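Local coordinates for protein ALDH21) (Physcomitrella patens subsp. patens, PDB 5MZ5) that probably oxidises succinic semialdehyde with NADP(+) as the electron acceptor, as a plant member of the aldehyde dehydrogenase family, at residues A[369-374]-A[413-418]; A[287-292]-A[409-414]; A[383-388]-A[397-402]. All coordinates share one frame; numbering follows the deposited sequence.

Contact 1: residues A[369-374]-A[413-418]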
loop_
_atom_site.group_PDB
_atom_site.type_symbol
_atom_site.label_atom_id
_atom_site.label_comp_id
_atom_site.label_asym_id
_atom_site.label_seq_id
_atom_site.Cartn_x
_atom_site.Cartn_y
_atom_site.Cartn_z
ATOM N N LYS A 369 14.297 -34.674 -31.744
ATOM C CA LYS A 369 14.568 -36.105 -31.537
ATOM C C LYS A 369 14.217 -36.531 -30.108
ATOM O O LYS A 369 13.635 -37.599 -29.931
ATOM C CB LYS A 369 16.035 -36.461 -31.859
ATOM C CG LYS A 369 16.369 -36.519 -33.340
ATOM C CD LYS A 369 17.852 -36.801 -33.531
ATOM C CE LYS A 369 18.281 -36.740 -34.977
ATOM N NZ LYS A 369 19.702 -37.152 -35.156
ATOM N N GLY A 370 14.550 -35.677 -29.129
ATOM C CA GLY A 370 14.255 -35.879 -27.713
ATOM C C GLY A 370 12.764 -35.966 -27.448
ATOM O O GLY A 370 12.314 -36.864 -26.731
ATOM N N ILE A 371 11.981 -35.045 -28.054
ATOM C CA ILE A 371 10.509 -34.998 -27.948
ATOM C C ILE A 371 9.904 -36.274 -28.583
ATOM O O ILE A 371 9.077 -36.937 -27.961
ATOM C CB ILE A 371 9.940 -33.684 -28.553
ATOM C CG1 ILE A 371 10.372 -32.463 -27.720
ATOM C CG2 ILE A 371 8.413 -33.754 -28.678
ATOM C CD1 ILE A 371 10.519 -31.136 -28.518
ATOM N N GLU A 372 10.361 -36.624 -29.801
ATOM C CA GLU A 372 9.966 -37.826 -30.536
ATOM C C GLU A 372 10.205 -39.105 -29.685
ATOM O O GLU A 372 9.343 -39.992 -29.664
ATOM C CB GLU A 372 10.751 -37.905 -31.863
ATOM C CG GLU A 372 10.274 -38.998 -32.810
ATOM C CD GLU A 372 11.217 -39.356 -33.942
ATOM O OE1 GLU A 372 12.392 -38.923 -33.920
ATOM O OE2 GLU A 372 10.778 -40.089 -34.855
ATOM N N ASP A 373 11.362 -39.179 -28.980
ATOM C CA ASP A 373 11.703 -40.314 -28.114
ATOM C C ASP A 373 10.698 -40.432 -26.966
ATOM O O ASP A 373 10.224 -41.530 -26.668
ATOM C CB ASP A 373 13.131 -40.169 -27.535
ATOM C CG ASP A 373 14.291 -40.287 -28.507
ATOM O OD1 ASP A 373 14.090 -40.849 -29.617
ATOM O OD2 ASP A 373 15.407 -39.820 -28.157
ATOM N N TRP A 374 10.373 -39.289 -26.320
ATOM C CA TRP A 374 9.420 -39.250 -25.214
ATOM C C TRP A 374 8.015 -39.604 -25.664
ATOM O O TRP A 374 7.305 -40.263 -24.914
ATOM C CB TRP A 374 9.482 -37.919 -24.454
ATOM C CG TRP A 374 10.698 -37.789 -23.581
ATOM C CD1 TRP A 374 11.784 -38.621 -23.545
ATOM C CD2 TRP A 374 10.951 -36.759 -22.622
ATOM N NE1 TRP A 374 12.697 -38.169 -22.624
ATOM C CE2 TRP A 374 12.214 -37.024 -22.043
ATOM C CE3 TRP A 374 10.242 -35.610 -22.209
ATOM C CZ2 TRP A 374 12.760 -36.220 -21.038
ATOM C CZ3 TRP A 374 10.797 -34.804 -21.229
ATOM C CH2 TRP A 374 12.050 -35.098 -20.671
ATOM N N GLU A 413 8.258 -35.202 -16.673
ATOM C CA GLU A 413 9.124 -34.065 -16.989
ATOM C C GLU A 413 8.494 -33.058 -17.938
ATOM O O GLU A 413 7.504 -33.357 -18.608
ATOM C CB GLU A 413 10.453 -34.563 -17.619
ATOM C CG GLU A 413 11.144 -35.720 -16.917
ATOM C CD GLU A 413 11.634 -35.465 -15.505
ATOM O OE1 GLU A 413 11.898 -34.293 -15.152
ATOM O OE2 GLU A 413 11.771 -36.455 -14.751
ATOM N N GLU A 414 9.131 -31.881 -18.033
ATOM C CA GLU A 414 8.774 -30.813 -18.952
ATOM C C GLU A 414 9.164 -31.291 -20.351
ATOM O O GLU A 414 10.335 -31.587 -20.598
ATOM C CB GLU A 414 9.547 -29.529 -18.589
ATOM C CG GLU A 414 9.272 -28.355 -19.530
ATOM C CD GLU A 414 9.881 -27.049 -19.064
ATOM O OE1 GLU A 414 11.093 -27.045 -18.767
ATOM O OE2 GLU A 414 9.157 -26.029 -19.000
ATOM N N ILE A 415 8.183 -31.419 -21.245
ATOM C CA ILE A 415 8.451 -31.879 -22.603
ATOM C C ILE A 415 9.011 -30.708 -23.474
ATOM O O ILE A 415 9.888 -30.941 -24.300
ATOM C CB ILE A 415 7.225 -32.627 -23.206
ATOM C CG1 ILE A 415 7.619 -33.476 -24.427
ATOM C CG2 ILE A 415 6.056 -31.692 -23.524
ATOM C CD1 ILE A 415 6.793 -34.855 -24.574
ATOM N N PHE A 416 8.531 -29.456 -23.253
ATOM C CA PHE A 416 8.967 -28.264 -24.007
ATOM C C PHE A 416 8.841 -28.504 -25.551
ATOM O O PHE A 416 9.771 -28.253 -26.325
ATOM C CB PHE A 416 10.402 -27.863 -23.572
ATOM C CG PHE A 416 10.638 -26.391 -23.368
ATOM C CD1 PHE A 416 10.082 -25.725 -22.276
ATOM C CD2 PHE A 416 11.464 -25.674 -24.236
ATOM C CE1 PHE A 416 10.337 -24.364 -22.061
ATOM C CE2 PHE A 416 11.708 -24.305 -24.025
ATOM C CZ PHE A 416 11.142 -23.664 -22.942
ATOM N N GLY A 417 7.686 -29.036 -25.952
ATOM C CA GLY A 417 7.371 -29.391 -27.333
ATOM C C GLY A 417 5.879 -29.376 -27.588
ATOM O O GLY A 417 5.099 -29.213 -26.638
ATOM N N PRO A 418 5.429 -29.540 -28.856
ATOM C CA PRO A 418 3.979 -29.434 -29.118
ATOM C C PRO A 418 3.248 -30.738 -28.801
ATOM O O PRO A 418 2.729 -31.410 -29.695
ATOM C CB PRO A 418 3.923 -29.012 -30.596
ATOM C CG PRO A 418 5.152 -29.641 -31.204
ATOM C CD PRO A 418 6.196 -29.741 -30.110
#

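Contact 2: residues A[287-292]-A[409-414]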
loop_
_atom_site.group_PDB
_atom_site.type_symbol
_atom_site.label_atom_id
_atom_site.label_comp_id
_atom_site.label_asym_id
_atom_site.label_seq_id
_atom_site.Cartn_x
_atom_site.Cartn_y
_atom_site.Cartn_z
ATOM N N GLY A 287 11.520 -24.092 -15.586
ATOM C CA GLY A 287 10.443 -24.744 -16.326
ATOM C C GLY A 287 9.159 -25.067 -15.589
ATOM O O GLY A 287 8.985 -24.725 -14.416
ATOM N N GLY A 288 8.254 -25.729 -16.296
ATOM C CA GLY A 288 6.986 -26.154 -15.738
ATOM C C GLY A 288 6.404 -27.367 -16.418
ATOM O O GLY A 288 6.965 -27.884 -17.381
ATOM N N ASN A 289 5.298 -27.846 -15.886
ATOM C CA ASN A 289 4.546 -28.982 -16.453
ATOM C C ASN A 289 3.094 -28.623 -16.142
ATOM O O ASN A 289 2.438 -29.237 -15.290
ATOM C CB ASN A 289 4.994 -30.313 -15.827
ATOM C CG ASN A 289 4.305 -31.558 -16.330
ATOM O OD1 ASN A 289 3.258 -31.524 -17.002
ATOM N ND2 ASN A 289 4.884 -32.695 -16.000
ATOM N N ALA A 290 2.635 -27.549 -16.815
ATOM C CA ALA A 290 1.346 -26.922 -16.598
ATOM C C ALA A 290 0.117 -27.755 -16.974
ATOM O O ALA A 290 -0.064 -28.162 -18.128
ATOM C CB ALA A 290 1.289 -25.576 -17.296
ATOM N N PRO A 291 -0.777 -27.942 -15.979
ATOM C CA PRO A 291 -2.036 -28.645 -16.244
ATOM C C PRO A 291 -3.211 -27.664 -16.485
ATOM O O PRO A 291 -3.154 -26.491 -16.118
ATOM C CB PRO A 291 -2.244 -29.430 -14.954
ATOM C CG PRO A 291 -1.645 -28.533 -13.885
ATOM C CD PRO A 291 -0.655 -27.596 -14.551
ATOM N N CYS A 292 -4.301 -28.166 -17.056
ATOM C CA CYS A 292 -5.526 -27.387 -17.232
ATOM C C CYS A 292 -6.712 -28.284 -16.947
ATOM O O CYS A 292 -6.755 -29.403 -17.446
ATOM C CB CYS A 292 -5.624 -26.757 -18.625
ATOM S SG CYS A 292 -7.014 -25.602 -18.833
ATOM N N ASN A 409 8.367 -40.335 -19.108
ATOM C CA ASN A 409 9.061 -39.038 -19.105
ATOM C C ASN A 409 8.181 -37.894 -19.587
ATOM O O ASN A 409 8.297 -36.785 -19.059
ATOM C CB ASN A 409 10.331 -39.086 -19.938
ATOM C CG ASN A 409 11.483 -39.757 -19.253
ATOM O OD1 ASN A 409 11.805 -39.476 -18.097
ATOM N ND2 ASN A 409 12.161 -40.635 -19.972
ATOM N N ALA A 410 7.295 -38.171 -20.574
ATOM C CA ALA A 410 6.353 -37.198 -21.134
ATOM C C ALA A 410 5.389 -36.689 -20.046
ATOM O O ALA A 410 4.979 -35.538 -20.109
ATOM C CB ALA A 410 5.578 -37.816 -22.289
ATOM N N ARG A 411 5.086 -37.521 -19.029
ATOM C CA ARG A 411 4.202 -37.149 -17.927
ATOM C C ARG A 411 4.951 -36.513 -16.736
ATOM O O ARG A 411 4.497 -35.511 -16.185
ATOM C CB ARG A 411 3.333 -38.361 -17.496
ATOM C CG ARG A 411 2.446 -38.156 -16.246
ATOM C CD ARG A 411 1.518 -36.935 -16.301
ATOM N NE ARG A 411 0.756 -36.767 -15.059
ATOM C CZ ARG A 411 1.212 -36.172 -13.957
ATOM N NH1 ARG A 411 2.426 -35.643 -13.934
ATOM N NH2 ARG A 411 0.451 -36.099 -12.874
ATOM N N LYS A 412 6.094 -37.088 -16.363
ATOM C CA LYS A 412 6.924 -36.687 -15.228
ATOM C C LYS A 412 7.716 -35.386 -15.460
ATOM O O LYS A 412 7.847 -34.569 -14.538
ATOM C CB LYS A 412 7.853 -37.868 -14.875
ATOM C CG LYS A 412 8.797 -37.684 -13.685
ATOM C CD LYS A 412 9.454 -39.012 -13.236
ATOM C CE LYS A 412 10.117 -39.857 -14.320
ATOM N NZ LYS A 412 11.343 -39.225 -14.882
ATOM N N GLU A 413 8.258 -35.202 -16.673
ATOM C CA GLU A 413 9.124 -34.065 -16.989
ATOM C C GLU A 413 8.494 -33.058 -17.938
ATOM O O GLU A 413 7.504 -33.357 -18.608
ATOM C CB GLU A 413 10.453 -34.563 -17.619
ATOM C CG GLU A 413 11.144 -35.720 -16.917
ATOM C CD GLU A 413 11.634 -35.465 -15.505
ATOM O OE1 GLU A 413 11.898 -34.293 -15.152
ATOM O OE2 GLU A 413 11.771 -36.455 -14.751
ATOM N N GLU A 414 9.131 -31.881 -18.033
ATOM C CA GLU A 414 8.774 -30.813 -18.952
ATOM C C GLU A 414 9.164 -31.291 -20.351
ATOM O O GLU A 414 10.335 -31.587 -20.598
ATOM C CB GLU A 414 9.547 -29.529 -18.589
ATOM C CG GLU A 414 9.272 -28.355 -19.530
ATOM C CD GLU A 414 9.881 -27.049 -19.064
ATOM O OE1 GLU A 414 11.093 -27.045 -18.767
ATOM O OE2 GLU A 414 9.157 -26.029 -19.000
#

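Contact 3: residues A[383-388]-A[397-402]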
loop_
_atom_site.group_PDB
_atom_site.type_symbol
_atom_site.label_atom_id
_atom_site.label_comp_id
_atom_site.label_asym_id
_atom_site.label_seq_id
_atom_site.Cartn_x
_atom_site.Cartn_y
_atom_site.Cartn_z
ATOM N N GLY A 383 0.269 -45.275 -23.420
ATOM C CA GLY A 383 -0.389 -44.072 -23.929
ATOM C C GLY A 383 -0.993 -44.270 -25.311
ATOM O O GLY A 383 -0.393 -44.923 -26.170
ATOM N N LYS A 384 -2.183 -43.713 -25.539
ATOM C CA LYS A 384 -2.858 -43.829 -26.833
ATOM C C LYS A 384 -2.648 -42.555 -27.664
ATOM O O LYS A 384 -3.132 -41.480 -27.289
ATOM C CB LYS A 384 -4.357 -44.168 -26.662
ATOM C CG LYS A 384 -5.073 -44.457 -27.980
ATOM C CD LYS A 384 -6.588 -44.432 -27.809
ATOM C CE LYS A 384 -7.311 -44.398 -29.133
ATOM N NZ LYS A 384 -8.728 -43.981 -28.974
ATOM N N LEU A 385 -1.921 -42.682 -28.787
ATOM C CA LEU A 385 -1.651 -41.569 -29.685
ATOM C C LEU A 385 -2.929 -41.198 -30.446
ATOM O O LEU A 385 -3.487 -42.034 -31.165
ATOM C CB LEU A 385 -0.499 -41.931 -30.641
ATOM C CG LEU A 385 0.010 -40.833 -31.592
ATOM C CD1 LEU A 385 0.772 -39.736 -30.832
ATOM C CD2 LEU A 385 0.901 -41.432 -32.654
ATOM N N LEU A 386 -3.412 -39.957 -30.244
ATOM C CA LEU A 386 -4.633 -39.471 -30.893
ATOM C C LEU A 386 -4.353 -38.773 -32.216
ATOM O O LEU A 386 -5.181 -38.845 -33.129
ATOM C CB LEU A 386 -5.468 -38.578 -29.963
ATOM C CG LEU A 386 -5.922 -39.185 -28.633
ATOM C CD1 LEU A 386 -6.736 -38.161 -27.833
ATOM C CD2 LEU A 386 -6.708 -40.497 -28.831
ATOM N N THR A 387 -3.179 -38.106 -32.315
ATOM C CA THR A 387 -2.716 -37.393 -33.516
ATOM C C THR A 387 -1.229 -37.032 -33.380
ATOM O O THR A 387 -0.713 -36.971 -32.262
ATOM C CB THR A 387 -3.606 -36.156 -33.779
ATOM O OG1 THR A 387 -3.321 -35.630 -35.072
ATOM C CG2 THR A 387 -3.473 -35.076 -32.688
ATOM N N GLY A 388 -0.577 -36.782 -34.511
ATOM C CA GLY A 388 0.822 -36.369 -34.580
ATOM C C GLY A 388 1.828 -37.404 -34.127
ATOM O O GLY A 388 1.648 -38.600 -34.368
ATOM N N GLU A 397 5.278 -32.791 -35.219
ATOM C CA GLU A 397 3.848 -32.606 -35.471
ATOM C C GLU A 397 3.123 -32.279 -34.152
ATOM O O GLU A 397 3.517 -32.813 -33.104
ATOM C CB GLU A 397 3.245 -33.882 -36.059
ATOM C CG GLU A 397 3.548 -34.073 -37.524
ATOM C CD GLU A 397 3.034 -35.371 -38.113
ATOM O OE1 GLU A 397 2.926 -35.443 -39.358
ATOM O OE2 GLU A 397 2.750 -36.320 -37.344
ATOM N N PRO A 398 2.083 -31.407 -34.161
ATOM C CA PRO A 398 1.330 -31.174 -32.903
ATOM C C PRO A 398 0.709 -32.519 -32.483
ATOM O O PRO A 398 0.076 -33.208 -33.290
ATOM C CB PRO A 398 0.307 -30.096 -33.275
ATOM C CG PRO A 398 0.216 -30.129 -34.746
ATOM C CD PRO A 398 1.471 -30.712 -35.315
ATOM N N THR A 399 1.048 -32.957 -31.270
ATOM C CA THR A 399 0.709 -34.272 -30.745
ATOM C C THR A 399 -0.225 -34.218 -29.552
ATOM O O THR A 399 -0.095 -33.340 -28.709
ATOM C CB THR A 399 2.027 -34.992 -30.373
ATOM O OG1 THR A 399 2.940 -34.934 -31.469
ATOM C CG2 THR A 399 1.829 -36.435 -29.942
ATOM N N VAL A 400 -1.137 -35.203 -29.472
ATOM C CA VAL A 400 -2.065 -35.440 -28.358
ATOM C C VAL A 400 -1.999 -36.929 -28.001
ATOM O O VAL A 400 -2.192 -37.777 -28.858
ATOM C CB VAL A 400 -3.531 -34.964 -28.585
ATOM C CG1 VAL A 400 -4.355 -35.104 -27.300
ATOM C CG2 VAL A 400 -3.575 -33.522 -29.087
ATOM N N ILE A 401 -1.687 -37.230 -26.742
ATOM C CA ILE A 401 -1.593 -38.601 -26.239
ATOM C C ILE A 401 -2.518 -38.740 -25.032
ATOM O O ILE A 401 -2.476 -37.924 -24.113
ATOM C CB ILE A 401 -0.147 -39.095 -25.922
ATOM C CG1 ILE A 401 0.936 -38.387 -26.783
ATOM C CG2 ILE A 401 -0.073 -40.632 -26.041
ATOM C CD1 ILE A 401 2.392 -38.592 -26.324
ATOM N N GLU A 402 -3.322 -39.790 -25.044
ATOM C CA GLU A 402 -4.303 -40.114 -24.027
ATOM C C GLU A 402 -3.782 -41.180 -23.050
ATOM O O GLU A 402 -3.119 -42.126 -23.464
ATOM C CB GLU A 402 -5.580 -40.586 -24.742
ATOM C CG GLU A 402 -6.719 -41.064 -23.870
ATOM C CD GLU A 402 -7.894 -41.491 -24.726
ATOM O OE1 GLU A 402 -7.878 -42.629 -25.256
ATOM O OE2 GLU A 402 -8.780 -40.639 -24.956
HETATM O O HOH W 1 -1.442 -33.759 -35.455
#

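Contact 1: residues A[369-374]-A[413-418]
Trp374 and Ile371, one helical turn apart, carry this contact; no hydrogen bond crosses it, and its 313 Å² is buried by hydrocarbon packed on hydrocarbon and on backbone carbonyls. The purely apolar part centres on Ile415. Its CG1 lies 4.0 Å from Trp374 CE3, and its CD1 reaches back to Trp374 CB at 4.1 Å; the two side chains run alongside each other in opposite senses. CG1 of Ile415 is anti to the backbone N (chi1 -162°), which carries it from the loop to the helix. The same CG1 also stands 4.3 Å from Ile371 CG2.

A second group sets hydrocarbon against backbone. Ile371 CD1 sits 3.7 Å from Phe416 O and is also beside the CA of Gly417, where the absence of a side chain leaves room for the methyl. The benzene end of the indole meets the carbonyl of Glu414 at its edge, near the ring plane, with Trp374 CZ3 3.3 Å from Glu414 O. Glu413 approaches the same end obliquely: its CB is 3.5 Å from Trp374 CH2, and its carboxylate leads away from the helix. An alanine in place of Trp374 would probably open a gap beside Ile415 and leave Glu413 CB and the Glu414 carbonyl without their packing surface.

The loop carries the Glu-Ile-Phe-Gly-Pro sequence familiar from aldehyde dehydrogenases, and its Glu414 contacts NADP(+) when the cofactor is bound, which it is not here. Gln324 holds the backbone through Glu413 O and Ile415 N, while the ring of Phe416 meets that of Trp188, another NADP(+)-binding residue. The loop thus runs from helix 409-412 to strand 419-425 against helix 365-380, with Ile396 of strand 395-402 touching both Ile371 and Pro418.

Contact 2: residues A[287-292]-A[409-414]
Gly288 N donates to Glu414 OE2 (2.9 Å, N-H...O angle 166°), and Asn289 ND2 donates to Arg411 O (2.8 Å). Together these bonds join the Glu-Leu-Gly-Gly motif of aldehyde dehydrogenases, which runs from the predicted active-site Glu285 to Gly288, to the short helix 409-412 and the loop after it. The first is nearly straight but meets the carboxylate from above, 70° out of its plane. The second leaves Asn289 within the plane of its amide and reaches the Arg411 carbonyl from above the carbonyl plane. CG of Asn289 is anti to the backbone N (chi1 -180°), which extends the amide toward the helix; OD1 then takes Arg325 NE, so both ends of the amide are held and its rotation is fixed.

At the far side of the helix, Lys412 NZ makes a salt bridge with Glu413 OE2 at 2.8 Å, using the anti lone pair of that oxygen, and also donates to Asn409 OD1. The guanidinium of Arg411 turns to Glu434 and to the carbonyl of Asn437.

The touching parts run nearly antiparallel, and 224 Å² is buried between the segments. Glu414 lays its extended side chain along the two glycines. Its CG is 3.2 Å from Gly288 O, a close approach along the aliphatic part. The same glycine therefore offers its N-H to the carboxylate while its carbonyl abuts the methylenes, and Gly288 O lies 3.3 Å from Glu414 OE2 as a second acceptor, not a bond. Gly287, near Cys320, has no side chain to keep the carboxylate off: its CA lies 3.2 Å from Glu414 OE2 and 3.4 Å from Glu414 OE1.

Contact 3: residues A[383-388]-A[397-402]
Leu386 reaches across its neighbour strand, its CD1 3.9 Å from Val400 CG1 and close to Glu402 CB. CG lies beside the backbone N (chi1 -58°), which aims the branch at these two residues. The backbone bonds place Leu386 in a bulge, its CB directed toward the partner strand. Lys384 and Glu402 form a hydrogen-bonded antiparallel pair whose two bonds, Lys384 N to Glu402 O and Glu402 N to Lys384 O, are each 2.8 Å; Leu385 faces Ile401 as a non-hydrogen-bonded pair. Beyond them the register slips by one. Val400 O receives Leu386 N at 2.9 Å, but Val400 N gives a weak bond to Thr387 O at 3.3 Å. Leu386 is the extra residue, with near-helical backbone angles.

Side chains then divide between two faces. On one, Leu385 CD1 packs 3.6 Å from Thr399 CG2, and with Ile401 it meets helix 365-380. On the other, Thr387 CG2 packs on Val400 CG2, and Leu386 joins them against helix 333-345, so the bulge sends two successive residues to one helix. Lys384 and Glu402 run next to each other in the same sense: Lys384 CD touches Glu402 OE1 at 3.4 Å, with NZ 4.0 Å from that oxygen, too far for a salt bridge. Glu402 OE2 is bound by Tyr333 OH and Lys337.

Toward the hairpin turn, one water hydrogen-bonds to Thr387 OG1 and donates to Pro398 O, and Lys345 also bonds to that hydroxyl. Gly388 adopts positive phi; a side chain here would run into Pro398 O and Thr399 OG1. This is a bulged antiparallel beta-hairpin in which strand 384-387 borders strand 395-402, itself parallel to strand 419-425: the antiparallel margin of an otherwise largely parallel alpha/beta sheet, that of the catalytic domain in aldehyde dehydrogenases.

Overall arrangement
All three contacts lie on the same side of the chain's centre. Contacts 1 and 2 have centres about 10 Å apart and share Glu413 and Glu414; contact 3 is centred about 12 Å from contact 1 and about 15 Å from contact 2. Along the chain, 287-292 comes first, then 369-374, the paired strands 383-388 and 397-402, and finally 409-418. Strands 290-294 and 395-402 belong to one mixed sheet, and Pro418 O lies 2.8 Å from Thr399 N, probably a hydrogen bond linking contacts 1 and 3. Packing thus connects the sheet margin, through helix 365-380 and the 413-418 loop, to the NADP(+)-binding Glu414.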